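Local structure of BH1974 protein (3ON5) at residues K199-I204 and L259-D264; D263-I268 and E287-G292; E278-L283 and R302-R307. The protein belongs to the XdhC/CoxI family and probably assists the maturation of a molybdenum-containing xanthine dehydrogenase, although its own activity is not established. All coordinates share one frame; numbering follows the deposited sequence.

Contact 1. Residues K199-I204 and L259-D264; sequences KERLII and LIRPDD
The guanidinium of Arg201 is overlain on one face by that of Arg261, whose NH1 stands 3.4 Å above the Arg201 plane and over its centre, the two planes being 24° apart. At the edge of the Arg201 group, in its plane, lie Asp264 OD1 and Leu259 O. The carboxylate is gripped side-on, one nitrogen to each oxygen: Arg201 NE reaches Asp264 OD1 at 2.9 Å and Arg201 NH2 reaches Asp264 OD2 at 3.1 Å. Both oxygens are met on the syn side but somewhat out of the carboxylate plane, the flat groups being twisted 41° against each other. Bends at chi2 and chi3 (54°) of Arg201 turn this NE/NH2 edge to the aspartate. A weak bond of 3.0 Å runs from Arg201 NH2 to Leu259 O. The arrangement ties strand 200-205 of a parallel, Rossmann-type sheet to the loop between helix 251-257 and neighbouring strand 265-268. That loop makes a type I turn from Arg261 to Asp264, where Arg261 N donates to Asp264 OD2 at 2.8 Å, from the carboxylate face opposite Arg201 NH2. Asp264, with Asp263 in a long ion pair to Arg261, probably offsets part of the arginines' like charge. Ile203 CD1 packs 3.8 Å from Ile260 CG1.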
loop_
_atom_site.group_PDB
_atom_site.type_symbol
_atom_site.label_atom_id
_atom_site.label_comp_id
_atom_site.label_asym_id
_atom_site.label_seq_id
_atom_site.Cartn_x
_atom_site.Cartn_y
_atom_site.Cartn_z
ATOM N N LYS A 199 14.690 -18.154 -22.680
ATOM C CA LYS A 199 13.255 -18.428 -22.696
ATOM C C LYS A 199 12.819 -19.327 -23.877
ATOM O O LYS A 199 13.336 -19.223 -24.988
ATOM C CB LYS A 199 12.463 -17.106 -22.771
ATOM C CG LYS A 199 12.393 -16.350 -21.475
ATOM C CD LYS A 199 11.535 -15.132 -21.636
ATOM C CE LYS A 199 11.283 -14.439 -20.324
ATOM N NZ LYS A 199 10.412 -13.249 -20.515
ATOM N N GLU A 200 11.848 -20.180 -23.624
ATOM C CA GLU A 200 11.198 -20.991 -24.639
ATOM C C GLU A 200 10.409 -20.062 -25.533
ATOM O O GLU A 200 9.839 -19.080 -25.042
ATOM C CB GLU A 200 10.301 -22.071 -24.002
ATOM C CG GLU A 200 11.038 -23.102 -23.149
ATOM C CD GLU A 200 12.081 -23.981 -23.825
ATOM O OE1 GLU A 200 12.112 -24.052 -25.075
ATOM O OE2 GLU A 200 12.842 -24.646 -23.086
ATOM N N ARG A 201 10.437 -20.301 -26.851
ATOM C CA ARG A 201 9.754 -19.418 -27.787
ATOM C C ARG A 201 8.411 -19.964 -28.180
ATOM O O ARG A 201 8.274 -21.157 -28.416
ATOM C CB ARG A 201 10.611 -19.212 -29.018
ATOM C CG ARG A 201 11.409 -17.935 -28.971
ATOM C CD ARG A 201 12.727 -18.059 -29.686
ATOM N NE ARG A 201 12.655 -18.533 -31.068
ATOM C CZ ARG A 201 12.824 -17.754 -32.127
ATOM N NH1 ARG A 201 13.041 -16.448 -31.970
ATOM N NH2 ARG A 201 12.818 -18.278 -33.357
ATOM N N LEU A 202 7.416 -19.075 -28.228
ATOM C CA LEU A 202 6.055 -19.367 -28.653
ATOM C C LEU A 202 5.710 -18.438 -29.788
ATOM O O LEU A 202 5.572 -17.222 -29.582
ATOM C CB LEU A 202 5.055 -19.250 -27.504
ATOM C CG LEU A 202 3.596 -19.533 -27.852
ATOM C CD1 LEU A 202 3.383 -21.001 -28.150
ATOM C CD2 LEU A 202 2.684 -19.085 -26.734
ATOM N N ILE A 203 5.642 -19.009 -31.005
ATOM C CA ILE A 203 5.386 -18.288 -32.247
ATOM C C ILE A 203 3.906 -18.449 -32.564
ATOM O O ILE A 203 3.445 -19.551 -32.874
ATOM C CB ILE A 203 6.327 -18.792 -33.379
ATOM C CG1 ILE A 203 7.796 -18.811 -32.893
ATOM C CG2 ILE A 203 6.143 -17.949 -34.673
ATOM C CD1 ILE A 203 8.790 -19.464 -33.739
ATOM N N ILE A 204 3.157 -17.335 -32.447
ATOM C CA ILE A 204 1.707 -17.291 -32.645
ATOM C C ILE A 204 1.369 -16.655 -33.999
ATOM O O ILE A 204 1.737 -15.509 -34.275
ATOM C CB ILE A 204 1.016 -16.533 -31.490
ATOM C CG1 ILE A 204 1.414 -17.132 -30.119
ATOM C CG2 ILE A 204 -0.499 -16.550 -31.690
ATOM C CD1 ILE A 204 1.092 -16.275 -28.890
ATOM N N LEU A 259 13.357 -17.176 -38.896
ATOM C CA LEU A 259 13.825 -18.541 -38.664
ATOM C C LEU A 259 13.132 -19.161 -37.443
ATOM O O LEU A 259 13.133 -18.592 -36.343
ATOM C CB LEU A 259 15.351 -18.547 -38.472
ATOM C CG LEU A 259 16.006 -19.848 -38.008
ATOM C CD1 LEU A 259 15.852 -20.966 -39.053
ATOM C CD2 LEU A 259 17.457 -19.605 -37.690
ATOM N N ILE A 260 12.543 -20.337 -37.671
ATOM C CA ILE A 260 11.863 -21.133 -36.668
ATOM C C ILE A 260 12.777 -22.310 -36.357
ATOM O O ILE A 260 13.098 -23.108 -37.238
ATOM C CB ILE A 260 10.437 -21.552 -37.105
ATOM C CG1 ILE A 260 9.552 -20.297 -37.359
ATOM C CG2 ILE A 260 9.810 -22.453 -36.033
ATOM C CD1 ILE A 260 8.164 -20.556 -37.907
ATOM N N ARG A 261 13.251 -22.372 -35.121
ATOM C CA ARG A 261 14.172 -23.406 -34.681
ATOM C C ARG A 261 13.365 -24.655 -34.249
ATOM O O ARG A 261 12.154 -24.557 -34.040
ATOM C CB ARG A 261 15.061 -22.860 -33.563
ATOM C CG ARG A 261 15.868 -21.639 -34.002
ATOM C CD ARG A 261 16.941 -21.246 -33.021
ATOM N NE ARG A 261 16.403 -20.996 -31.680
ATOM C CZ ARG A 261 16.046 -19.802 -31.221
ATOM N NH1 ARG A 261 16.158 -18.725 -31.991
ATOM N NH2 ARG A 261 15.588 -19.673 -29.983
ATOM N N PRO A 262 13.982 -25.855 -34.161
ATOM C CA PRO A 262 13.201 -27.059 -33.826
ATOM C C PRO A 262 12.695 -27.091 -32.374
ATOM O O PRO A 262 11.719 -27.798 -32.098
ATOM C CB PRO A 262 14.200 -28.201 -34.058
ATOM C CG PRO A 262 15.273 -27.610 -34.907
ATOM C CD PRO A 262 15.389 -26.210 -34.426
ATOM N N ASP A 263 13.328 -26.319 -31.460
ATOM C CA ASP A 263 12.942 -26.276 -30.049
ATOM C C ASP A 263 11.805 -25.239 -29.802
ATOM O O ASP A 263 11.377 -25.059 -28.650
ATOM C CB ASP A 263 14.166 -25.965 -29.156
ATOM C CG ASP A 263 14.915 -24.661 -29.428
ATOM O OD1 ASP A 263 15.216 -24.384 -30.612
ATOM O OD2 ASP A 263 15.310 -23.980 -28.442
ATOM N N ASP A 264 11.293 -24.601 -30.883
ATOM C CA ASP A 264 10.219 -23.614 -30.794
ATOM C C ASP A 264 8.833 -24.290 -30.730
ATOM O O ASP A 264 8.667 -25.453 -31.134
ATOM C CB ASP A 264 10.267 -22.630 -31.993
ATOM C CG ASP A 264 11.430 -21.650 -32.025
ATOM O OD1 ASP A 264 11.962 -21.313 -30.939
ATOM O OD2 ASP A 264 11.756 -21.157 -33.122
#

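Contact 2. Residues D263-I268 and E287-G292; sequences DDFVLI and ELRYIG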
loop_
_atom_site.group_PDB
_atom_site.type_symbol
_atom_site.label_atom_id
_atom_site.label_comp_id
_atom_site.label_asym_id
_atom_site.label_seq_id
_atom_site.Cartn_x
_atom_site.Cartn_y
_atom_site.Cartn_z
ATOM N N ASP A 263 13.328 -26.319 -31.460
ATOM C CA ASP A 263 12.942 -26.276 -30.049
ATOM C C ASP A 263 11.805 -25.239 -29.802
ATOM O O ASP A 263 11.377 -25.059 -28.650
ATOM C CB ASP A 263 14.166 -25.965 -29.156
ATOM C CG ASP A 263 14.915 -24.661 -29.428
ATOM O OD1 ASP A 263 15.216 -24.384 -30.612
ATOM O OD2 ASP A 263 15.310 -23.980 -28.442
ATOM N N ASP A 264 11.293 -24.601 -30.883
ATOM C CA ASP A 264 10.219 -23.614 -30.794
ATOM C C ASP A 264 8.833 -24.290 -30.730
ATOM O O ASP A 264 8.667 -25.453 -31.134
ATOM C CB ASP A 264 10.267 -22.630 -31.993
ATOM C CG ASP A 264 11.430 -21.650 -32.025
ATOM O OD1 ASP A 264 11.962 -21.313 -30.939
ATOM O OD2 ASP A 264 11.756 -21.157 -33.122
ATOM N N PHE A 265 7.842 -23.514 -30.232
ATOM C CA PHE A 265 6.421 -23.859 -30.105
ATOM C C PHE A 265 5.610 -22.999 -31.064
ATOM O O PHE A 265 5.696 -21.769 -31.016
ATOM C CB PHE A 265 5.929 -23.671 -28.646
ATOM C CG PHE A 265 6.618 -24.549 -27.628
ATOM C CD1 PHE A 265 7.853 -24.190 -27.093
ATOM C CD2 PHE A 265 6.016 -25.714 -27.173
ATOM C CE1 PHE A 265 8.508 -25.020 -26.176
ATOM C CE2 PHE A 265 6.663 -26.536 -26.238
ATOM C CZ PHE A 265 7.907 -26.181 -25.752
ATOM N N VAL A 266 4.842 -23.634 -31.949
ATOM C CA VAL A 266 4.050 -22.898 -32.926
ATOM C C VAL A 266 2.568 -23.060 -32.588
ATOM O O VAL A 266 2.108 -24.154 -32.220
ATOM C CB VAL A 266 4.357 -23.307 -34.388
ATOM C CG1 VAL A 266 3.461 -22.549 -35.371
ATOM C CG2 VAL A 266 5.831 -23.068 -34.723
ATOM N N LEU A 267 1.826 -21.949 -32.737
ATOM C CA LEU A 267 0.397 -21.861 -32.502
ATOM C C LEU A 267 -0.257 -21.147 -33.683
ATOM O O LEU A 267 0.004 -19.964 -33.912
ATOM C CB LEU A 267 0.219 -21.117 -31.187
ATOM C CG LEU A 267 -0.947 -21.449 -30.277
ATOM C CD1 LEU A 267 -1.152 -22.938 -30.103
ATOM C CD2 LEU A 267 -0.662 -20.889 -28.968
ATOM N N ILE A 268 -1.008 -21.909 -34.496
ATOM C CA ILE A 268 -1.691 -21.474 -35.714
ATOM C C ILE A 268 -3.139 -21.131 -35.356
ATOM O O ILE A 268 -3.943 -22.037 -35.101
ATOM C CB ILE A 268 -1.603 -22.581 -36.819
ATOM C CG1 ILE A 268 -0.178 -23.149 -36.985
ATOM C CG2 ILE A 268 -2.148 -22.084 -38.132
ATOM C CD1 ILE A 268 -0.049 -24.299 -38.019
ATOM N N GLU A 287 11.400 -30.179 -38.354
ATOM C CA GLU A 287 11.311 -30.829 -37.037
ATOM C C GLU A 287 10.866 -29.789 -36.030
ATOM O O GLU A 287 11.494 -28.727 -35.974
ATOM C CB GLU A 287 12.660 -31.461 -36.638
ATOM N N LEU A 288 9.750 -30.016 -35.306
ATOM C CA LEU A 288 9.268 -29.010 -34.341
ATOM C C LEU A 288 8.838 -29.634 -33.031
ATOM O O LEU A 288 8.303 -30.747 -33.000
ATOM C CB LEU A 288 8.097 -28.183 -34.898
ATOM C CG LEU A 288 8.446 -26.853 -35.534
ATOM C CD1 LEU A 288 7.411 -26.463 -36.547
ATOM C CD2 LEU A 288 8.618 -25.771 -34.492
ATOM N N ARG A 289 9.068 -28.884 -31.950
ATOM C CA ARG A 289 8.711 -29.241 -30.586
ATOM C C ARG A 289 7.195 -29.404 -30.458
ATOM O O ARG A 289 6.726 -30.392 -29.888
ATOM C CB ARG A 289 9.229 -28.129 -29.651
ATOM C CG ARG A 289 9.074 -28.359 -28.162
ATOM C CD ARG A 289 10.098 -29.303 -27.564
ATOM N NE ARG A 289 9.972 -29.382 -26.107
ATOM C CZ ARG A 289 10.582 -28.557 -25.259
ATOM N NH1 ARG A 289 11.355 -27.576 -25.715
ATOM N NH2 ARG A 289 10.414 -28.698 -23.952
ATOM N N TYR A 290 6.434 -28.451 -31.049
ATOM C CA TYR A 290 4.981 -28.375 -30.945
ATOM C C TYR A 290 4.326 -27.559 -32.073
ATOM O O TYR A 290 4.831 -26.481 -32.388
ATOM C CB TYR A 290 4.691 -27.684 -29.593
ATOM C CG TYR A 290 3.249 -27.365 -29.301
ATOM C CD1 TYR A 290 2.429 -28.288 -28.670
ATOM C CD2 TYR A 290 2.724 -26.108 -29.578
ATOM C CE1 TYR A 290 1.108 -27.987 -28.360
ATOM C CE2 TYR A 290 1.396 -25.803 -29.300
ATOM C CZ TYR A 290 0.597 -26.742 -28.676
ATOM O OH TYR A 290 -0.703 -26.448 -28.371
ATOM N N ILE A 291 3.174 -28.044 -32.625
ATOM C CA ILE A 291 2.313 -27.357 -33.611
ATOM C C ILE A 291 0.879 -27.518 -33.136
ATOM O O ILE A 291 0.363 -28.634 -33.080
ATOM C CB ILE A 291 2.462 -27.780 -35.102
ATOM C CG1 ILE A 291 3.918 -27.730 -35.597
ATOM C CG2 ILE A 291 1.521 -26.942 -36.005
ATOM C CD1 ILE A 291 4.114 -28.438 -36.935
ATOM N N GLY A 292 0.278 -26.412 -32.743
ATOM C CA GLY A 292 -1.092 -26.406 -32.261
ATOM C C GLY A 292 -1.951 -25.612 -33.214
ATOM O O GLY A 292 -1.596 -24.479 -33.558
#
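Val266 and Tyr290 open a ladder of three backbone bonds between parallel strands whose directions differ by 11°. Val266 N donates a hydrogen bond to Tyr290 O at 2.9 Å, Val266 O accepts from Gly292 N at 3.0 Å, and Ile268 N donates to Gly292 O at 2.8 Å, almost straight on to the carbonyl. The alternate residues Phe265 and Leu267 direct their backbone bonds to strand 200-205, so both edges of 265-268 are used. The Tyr290 hydroxyl is satisfied by Gln336 OE1 of helix 326-343. Over one face of the Phe265 ring comes Arg289 CG, 3.8 Å from the ring centroid in a CH-pi contact; the arginine chain, bent at chi2 (78°), then sets its guanidinium face 3.6 Å from Phe265 CZ. An alanine at Phe265 is likely to strip Arg289 of this aromatic support and open a gap beside Tyr290 CB. On the opposite face of the sheet Val266 CG2 meets Leu288 CD2 at 3.9 Å, and Ile268 CD1 meets Ile291 CG2. Adjacent parallel strands joined through helix 273-283 are the signature of a beta-alpha-beta unit, here within the Rossmann domain.

Contact 3. Residues E278-L283 and R302-R307; sequences EILHFL and RLLQNR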
loop_
_atom_site.group_PDB
_atom_site.type_symbol
_atom_site.label_atom_id
_atom_site.label_comp_id
_atom_site.label_asym_id
_atom_site.label_seq_id
_atom_site.Cartn_x
_atom_site.Cartn_y
_atom_site.Cartn_z
ATOM N N GLU A 278 -1.110 -22.558 -45.525
ATOM C CA GLU A 278 0.265 -22.297 -45.999
ATOM C C GLU A 278 1.223 -22.428 -44.826
ATOM O O GLU A 278 2.286 -23.019 -45.008
ATOM C CB GLU A 278 0.496 -20.951 -46.768
ATOM C CG GLU A 278 0.406 -19.585 -46.078
ATOM C CD GLU A 278 0.655 -18.403 -47.024
ATOM O OE1 GLU A 278 0.803 -18.656 -48.243
ATOM O OE2 GLU A 278 0.689 -17.231 -46.565
ATOM N N ILE A 279 0.806 -21.993 -43.606
ATOM C CA ILE A 279 1.651 -22.087 -42.402
ATOM C C ILE A 279 1.972 -23.572 -42.098
ATOM O O ILE A 279 3.150 -23.924 -42.022
ATOM C CB ILE A 279 1.017 -21.394 -41.184
ATOM C CG1 ILE A 279 0.657 -19.928 -41.495
ATOM C CG2 ILE A 279 1.963 -21.489 -39.981
ATOM C CD1 ILE A 279 -0.299 -19.310 -40.556
ATOM N N LEU A 280 0.939 -24.423 -41.993
ATOM C CA LEU A 280 1.088 -25.845 -41.696
ATOM C C LEU A 280 1.934 -26.585 -42.754
ATOM O O LEU A 280 2.850 -27.313 -42.382
ATOM C CB LEU A 280 -0.290 -26.501 -41.595
ATOM C CG LEU A 280 -0.327 -28.004 -41.277
ATOM C CD1 LEU A 280 0.337 -28.315 -39.949
ATOM C CD2 LEU A 280 -1.754 -28.509 -41.300
ATOM N N HIS A 281 1.641 -26.393 -44.048
ATOM C CA HIS A 281 2.349 -27.045 -45.148
ATOM C C HIS A 281 3.820 -26.692 -45.149
ATOM O O HIS A 281 4.624 -27.529 -45.537
ATOM C CB HIS A 281 1.724 -26.672 -46.487
ATOM C CG HIS A 281 0.468 -27.444 -46.789
ATOM N ND1 HIS A 281 0.295 -28.103 -47.995
ATOM C CD2 HIS A 281 -0.592 -27.719 -45.996
ATOM C CE1 HIS A 281 -0.884 -28.708 -47.912
ATOM N NE2 HIS A 281 -1.450 -28.509 -46.726
ATOM N N PHE A 282 4.188 -25.487 -44.679
ATOM C CA PHE A 282 5.581 -25.060 -44.624
ATOM C C PHE A 282 6.314 -25.792 -43.505
ATOM O O PHE A 282 7.438 -26.245 -43.707
ATOM C CB PHE A 282 5.678 -23.533 -44.433
ATOM C CG PHE A 282 7.086 -23.008 -44.297
ATOM C CD1 PHE A 282 7.721 -22.976 -43.056
ATOM C CD2 PHE A 282 7.777 -22.530 -45.405
ATOM C CE1 PHE A 282 9.038 -22.507 -42.936
ATOM C CE2 PHE A 282 9.090 -22.059 -45.282
ATOM C CZ PHE A 282 9.715 -22.061 -44.053
ATOM N N LEU A 283 5.679 -25.875 -42.319
ATOM C CA LEU A 283 6.215 -26.466 -41.097
ATOM C C LEU A 283 6.165 -27.992 -41.082
ATOM O O LEU A 283 6.651 -28.583 -40.120
ATOM C CB LEU A 283 5.404 -25.953 -39.904
ATOM C CG LEU A 283 5.376 -24.451 -39.643
ATOM C CD1 LEU A 283 4.454 -24.141 -38.497
ATOM C CD2 LEU A 283 6.754 -23.890 -39.368
ATOM N N ARG A 302 -8.628 -31.376 -43.325
ATOM C CA ARG A 302 -8.826 -30.638 -44.569
ATOM C C ARG A 302 -7.583 -29.779 -44.859
ATOM O O ARG A 302 -7.163 -29.704 -46.014
ATOM C CB ARG A 302 -10.108 -29.788 -44.528
ATOM C CG ARG A 302 -11.360 -30.627 -44.786
ATOM C CD ARG A 302 -12.665 -29.849 -44.866
ATOM N NE ARG A 302 -13.169 -29.437 -43.552
ATOM C CZ ARG A 302 -13.156 -28.186 -43.088
ATOM N NH1 ARG A 302 -12.706 -27.191 -43.847
ATOM N NH2 ARG A 302 -13.634 -27.916 -41.878
ATOM N N LEU A 303 -6.961 -29.199 -43.804
ATOM C CA LEU A 303 -5.729 -28.404 -43.899
ATOM C C LEU A 303 -4.559 -29.255 -44.419
ATOM O O LEU A 303 -3.795 -28.784 -45.267
ATOM C CB LEU A 303 -5.345 -27.778 -42.536
ATOM C CG LEU A 303 -6.155 -26.584 -42.032
ATOM C CD1 LEU A 303 -5.703 -26.193 -40.661
ATOM C CD2 LEU A 303 -5.984 -25.378 -42.924
ATOM N N LEU A 304 -4.441 -30.511 -43.920
ATOM C CA LEU A 304 -3.395 -31.459 -44.310
ATOM C C LEU A 304 -3.646 -31.978 -45.707
ATOM O O LEU A 304 -2.681 -32.358 -46.362
ATOM C CB LEU A 304 -3.276 -32.631 -43.324
ATOM C CG LEU A 304 -2.682 -32.295 -41.946
ATOM C CD1 LEU A 304 -3.065 -33.325 -40.915
ATOM C CD2 LEU A 304 -1.174 -32.103 -42.006
ATOM N N GLN A 305 -4.920 -31.942 -46.189
ATOM C CA GLN A 305 -5.375 -32.356 -47.536
ATOM C C GLN A 305 -4.520 -33.547 -48.060
ATOM O O GLN A 305 -3.838 -33.452 -49.096
ATOM C CB GLN A 305 -5.374 -31.178 -48.563
ATOM C CG GLN A 305 -4.092 -30.312 -48.645
ATOM C CD GLN A 305 -3.897 -29.652 -49.993
ATOM O OE1 GLN A 305 -3.990 -30.292 -51.053
ATOM N NE2 GLN A 305 -3.492 -28.389 -49.980
ATOM N N ASN A 306 -4.577 -34.669 -47.306
ATOM C CA ASN A 306 -3.854 -35.925 -47.538
ATOM C C ASN A 306 -2.333 -35.649 -47.626
ATOM O O ASN A 306 -1.723 -35.630 -48.706
ATOM C CB ASN A 306 -4.361 -36.687 -48.785
ATOM C CG ASN A 306 -5.104 -37.972 -48.466
ATOM O OD1 ASN A 306 -5.829 -38.078 -47.464
ATOM N ND2 ASN A 306 -4.956 -38.972 -49.336
ATOM N N ARG A 307 -1.766 -35.380 -46.451
ATOM C CA ARG A 307 -0.349 -35.156 -46.163
ATOM C C ARG A 307 0.016 -35.898 -44.921
ATOM O O ARG A 307 -0.859 -36.118 -44.071
ATOM C CB ARG A 307 -0.001 -33.666 -46.004
ATOM C CG ARG A 307 0.862 -33.059 -47.104
ATOM C CD ARG A 307 0.079 -32.655 -48.330
ATOM N NE ARG A 307 0.795 -31.638 -49.097
ATOM C CZ ARG A 307 0.358 -31.104 -50.234
ATOM N NH1 ARG A 307 -0.791 -31.509 -50.769
ATOM N NH2 ARG A 307 1.074 -30.176 -50.856
#
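Two successive helices of the Rossmann domain, 273-283 and 297-304, meet here. Both pack on Ile293 of strand 290-293, which lies between them in the chain: Leu280 touches it from the first helix and Leu303 from the second. The contact involves the last turns of each helix, and the chain leaves helical geometry at Gln305, where phi is positive. The apolar part is made by one branch of Leu280. Its CG is placed opposite the backbone N (chi1 -180°), which carries the branched end toward the second helix, where CD2 lies 3.7 Å from Leu304 CD2 and 3.9 Å from Leu303 CB; the Leu280 and Leu304 side chains cross at about a right angle. The polar part is a side chain bound to a helix end. His281 NE2 donates to Leu303 O at 2.8 Å, with the acceptor near the ring plane and the nitrogen in the carbonyl plane, the angle at the hydrogen being 150°. Gln277 NE2, one turn before His281 on the same helix, donates to the same oxygen, so this carbonyl in the final turn takes two side-chain donors. The partial negative charge of a helix C-terminus would probably reinforce both bonds. Around the imidazole, Gln305 CG lies at the ring edge, 3.7 Å from His281 NE2, and the Gln305 amide plane is turned well away from the ring plane. Since His281, Gln305 and Arg307 also touch a crystal neighbour, the outer part of this cluster may partly reflect lattice packing. The Arg307 chain, bent at chi2, crosses the histidine at about a right angle and turns one guanidinium face to His281 CE1, 3.5 Å above the centre of its plane, the two planes lying 52° apart and so not stacked.

Contacts 1 and 2, centred about 7 Å apart, both reach the same parallel sheet, in which strands 200-205 and 265-268 are neighbours, and share Asp263 and Asp264. Strand 200-205 meets strand 265-268 through probable hydrogen bonds from Ile203 N to Phe265 O (2.8 Å) and from Leu267 N to Ile203 O (2.9 Å). Contact 3 lies on the helical layer, its centre about 14 Å from that of contact 2 and about 19 Å from that of contact 1. Leu283 bridges the layers: its CD1 packs 3.6 Å from Val266 CG1, and its CD2 3.9 Å from Ile260 CD1. Contacts 2 and 3 alternate along the chain, because helix 273-283 connects the two strands of contact 2.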